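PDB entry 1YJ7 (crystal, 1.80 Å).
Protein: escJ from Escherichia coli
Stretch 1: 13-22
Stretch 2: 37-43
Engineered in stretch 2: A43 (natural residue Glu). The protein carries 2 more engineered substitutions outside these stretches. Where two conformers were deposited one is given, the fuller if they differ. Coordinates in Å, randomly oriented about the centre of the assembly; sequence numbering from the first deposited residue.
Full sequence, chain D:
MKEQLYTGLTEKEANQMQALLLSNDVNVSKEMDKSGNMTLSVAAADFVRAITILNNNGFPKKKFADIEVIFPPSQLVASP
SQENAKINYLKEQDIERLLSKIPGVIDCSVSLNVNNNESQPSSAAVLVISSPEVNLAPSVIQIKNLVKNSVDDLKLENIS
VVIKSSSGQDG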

# COMPACT_ATOMS: atom_id res chain seq x y z
N GLU D 13 -28.37 1.06 -1.10
CA GLU D 13 -27.20 1.81 -0.65
C GLU D 13 -27.53 3.31 -0.58
O GLU D 13 -27.24 4.00 0.40
CB GLU D 13 -25.94 1.51 -1.44
CG GLU D 13 -24.72 2.16 -0.79
CD GLU D 13 -23.52 1.26 -0.67
OE1 GLU D 13 -23.15 0.63 -1.67
OE2 GLU D 13 -22.94 1.20 0.44
N ALA D 14 -28.16 3.82 -1.63
CA ALA D 14 -28.54 5.21 -1.70
C ALA D 14 -29.53 5.55 -0.57
O ALA D 14 -29.36 6.57 0.09
CB ALA D 14 -29.12 5.56 -3.06
N ASN D 15 -30.54 4.71 -0.34
CA ASN D 15 -31.50 5.00 0.71
C ASN D 15 -30.86 5.02 2.09
O ASN D 15 -31.19 5.86 2.92
CB ASN D 15 -32.63 3.96 0.74
CG ASN D 15 -33.64 4.16 -0.38
OD1 ASN D 15 -33.74 5.25 -0.97
ND2 ASN D 15 -34.36 3.09 -0.70
N GLN D 16 -29.99 4.07 2.36
CA GLN D 16 -29.34 4.02 3.67
C GLN D 16 -28.46 5.24 3.90
O GLN D 16 -28.51 5.85 4.98
CB GLN D 16 -28.56 2.71 3.85
CG GLN D 16 -29.53 1.52 3.93
CD GLN D 16 -28.83 0.20 4.15
OE1 GLN D 16 -27.69 0.03 3.74
NE2 GLN D 16 -29.54 -0.74 4.78
N MET D 17 -27.69 5.63 2.89
CA MET D 17 -26.82 6.80 3.02
C MET D 17 -27.65 8.07 3.13
O MET D 17 -27.37 8.93 3.96
CB MET D 17 -25.84 6.89 1.84
CG MET D 17 -24.78 5.83 1.89
SD MET D 17 -23.48 6.09 0.60
CE MET D 17 -23.85 4.94 -0.28
N GLN D 18 -28.71 8.17 2.33
CA GLN D 18 -29.56 9.35 2.32
C GLN D 18 -30.26 9.50 3.66
O GLN D 18 -30.23 10.57 4.25
CB GLN D 18 -30.58 9.23 1.17
CG GLN D 18 -31.54 10.39 1.06
CD GLN D 18 -32.60 10.20 -0.00
OE1 GLN D 18 -33.45 11.08 -0.22
NE2 GLN D 18 -32.58 9.06 -0.64
N ALA D 19 -30.90 8.43 4.15
CA ALA D 19 -31.56 8.47 5.45
C ALA D 19 -30.59 8.84 6.58
O ALA D 19 -30.93 9.62 7.48
CB ALA D 19 -32.25 7.14 5.75
N LEU D 20 -29.39 8.27 6.55
CA LEU D 20 -28.40 8.56 7.56
C LEU D 20 -28.06 10.05 7.56
O LEU D 20 -28.00 10.69 8.62
CB LEU D 20 -27.14 7.71 7.33
CG LEU D 20 -25.89 8.02 8.15
CD1 LEU D 20 -26.17 7.84 9.66
CD2 LEU D 20 -24.78 7.13 7.68
N LEU D 21 -27.83 10.61 6.38
CA LEU D 21 -27.46 12.02 6.25
C LEU D 21 -28.61 12.93 6.67
O LEU D 21 -28.41 13.88 7.42
CB LEU D 21 -26.98 12.34 4.84
CG LEU D 21 -25.62 11.70 4.50
CD1 LEU D 21 -25.32 11.92 3.05
CD2 LEU D 21 -24.50 12.26 5.36
N LEU D 22 -29.83 12.61 6.22
CA LEU D 22 -31.01 13.42 6.57
C LEU D 22 -31.26 13.43 8.07
O LEU D 22 -31.65 14.46 8.64
CB LEU D 22 -32.24 12.92 5.82
CG LEU D 22 -32.31 13.21 4.34
CD1 LEU D 22 -33.50 12.51 3.72
CD2 LEU D 22 -32.37 14.72 4.05
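Stretch 2 (37-43) NMTLSVA

Stretch 1 is helical throughout, residues 13 to 22 forming part of a longer helix that begins before E13 and continues past L22. The evidence is twofold. Phi and psi stay close to -60° and -45° at almost every position, and an unbroken ladder of i to i+4 backbone hydrogen bonds runs from M17 N to E13 O (3.0 Å) through Q18 N to A14 O (2.8 Å) and on to L22 N to Q18 O (2.9 Å). Stretch 2 is extended: residues 38 to 42 form a strand, with phi between -105° and -140° and psi between 129° and 160°, while N37 and A43 lie outside it.

The strand runs in nearly the same direction as the helix. The angle between their N-to-C directions is 17°, and the signed crossing angle is likewise 17°, so the two segments are close to parallel. Their axes approach to 9.0 Å. The backbones are not equally close along their length: A14 CA lies 6.3 Å from M38 CA, whereas L21 CA lies 9.4 Å from V42 CA. The register therefore pairs the early part of the helix with the start of the strand and a later turn with its end, and the backbones are closer at the first pair than at the second.

Side-chain direction follows from these two conformations. In the strand, successive CA-to-CB bonds alternate: those of M38, L40 and V42 point toward the helix, and those of T39 and S41 point away. In the helix, A14, M17 and L21 point toward the strand; their spacing of three and four residues places them along one side of the helix, with Q18 directed sideways beside them.

At the closely spaced end, A14 CB meets M38 CB at 3.5 Å. This is a contact between two beta carbons, and the short side chain of A14 is consistent with the small backbone separation there. L40 forms the centre of the contact, with 96 Å² covered by the helix, the largest share of any residue in either stretch. Its chi1 of -63° (m) and chi2 of 178° (t) carry L40 CD1 to 3.6 Å from M17 CB and 3.9 Å from A14 O. The approach of L40 CD1 to A14 O means that L40 packs against backbone as well as side chain; that oxygen already accepts the helical bond from Q18 N. The other methyl also takes part, L40 CD2 lying 4.2 Å from Q18 CB. Further along, L21 CD1 reaches V42 CG1 at 4.5 Å, a looser apolar contact that agrees with the wider backbone separation.

No hydrogen bond joins the two stretches. The contact buries 259 Å², both sides summed, and rests mainly on apolar packing. A14, M17, L21, M38, L40 and V42 are all buried in the assembly. The engineered A43, glutamate in the natural sequence, follows the strand and makes no contact with the helix; A43 CB stays 10.6 Å from its nearest atom in stretch 1, L21 CD1.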

# COMPACT_ATOMS: atom_id res chain seq x y z
N ASN D 37 -29.95 3.60 -11.35
CA ASN D 37 -29.00 3.79 -10.25
C ASN D 37 -29.02 5.22 -9.74
O ASN D 37 -29.44 6.14 -10.45
CB ASN D 37 -27.58 3.42 -10.68
CG ASN D 37 -27.46 1.97 -11.10
OD1 ASN D 37 -28.10 1.09 -10.52
ND2 ASN D 37 -26.63 1.71 -12.11
N MET D 38 -28.56 5.40 -8.52
CA MET D 38 -28.75 6.65 -7.82
C MET D 38 -27.45 7.43 -7.63
O MET D 38 -26.38 6.85 -7.43
CB MET D 38 -29.38 6.37 -6.46
CG MET D 38 -30.74 5.71 -6.57
SD MET D 38 -31.99 6.81 -7.29
CE MET D 38 -33.39 5.64 -7.25
N THR D 39 -27.59 8.74 -7.65
CA THR D 39 -26.55 9.69 -7.31
C THR D 39 -26.98 10.52 -6.11
O THR D 39 -28.07 11.11 -6.12
CB THR D 39 -26.31 10.65 -8.49
OG1 THR D 39 -25.78 9.92 -9.60
CG2 THR D 39 -25.25 11.70 -8.15
N LEU D 40 -26.12 10.60 -5.10
CA LEU D 40 -26.30 11.50 -3.98
C LEU D 40 -25.36 12.69 -4.06
O LEU D 40 -24.21 12.52 -4.42
CB LEU D 40 -26.03 10.78 -2.65
CG LEU D 40 -26.97 9.63 -2.32
CD1 LEU D 40 -26.55 9.00 -1.00
CD2 LEU D 40 -28.42 10.09 -2.27
N SER D 41 -25.88 13.86 -3.72
CA SER D 41 -25.13 15.12 -3.65
C SER D 41 -25.52 15.90 -2.42
O SER D 41 -26.57 15.69 -1.83
CB SER D 41 -25.38 15.98 -4.90
OG SER D 41 -25.28 15.21 -6.08
N VAL D 42 -24.67 16.83 -2.00
CA VAL D 42 -24.93 17.64 -0.82
C VAL D 42 -24.48 19.06 -1.11
O VAL D 42 -23.67 19.29 -2.00
CB VAL D 42 -24.16 17.13 0.42
CG1 VAL D 42 -24.71 15.79 0.87
CG2 VAL D 42 -22.64 17.04 0.11
N ALA D 43 -25.00 20.01 -0.34
CA ALA D 43 -24.51 21.39 -0.37
C ALA D 43 -23.02 21.39 -0.04
O ALA D 43 -22.59 20.62 0.83
CB ALA D 43 -25.26 22.23 0.65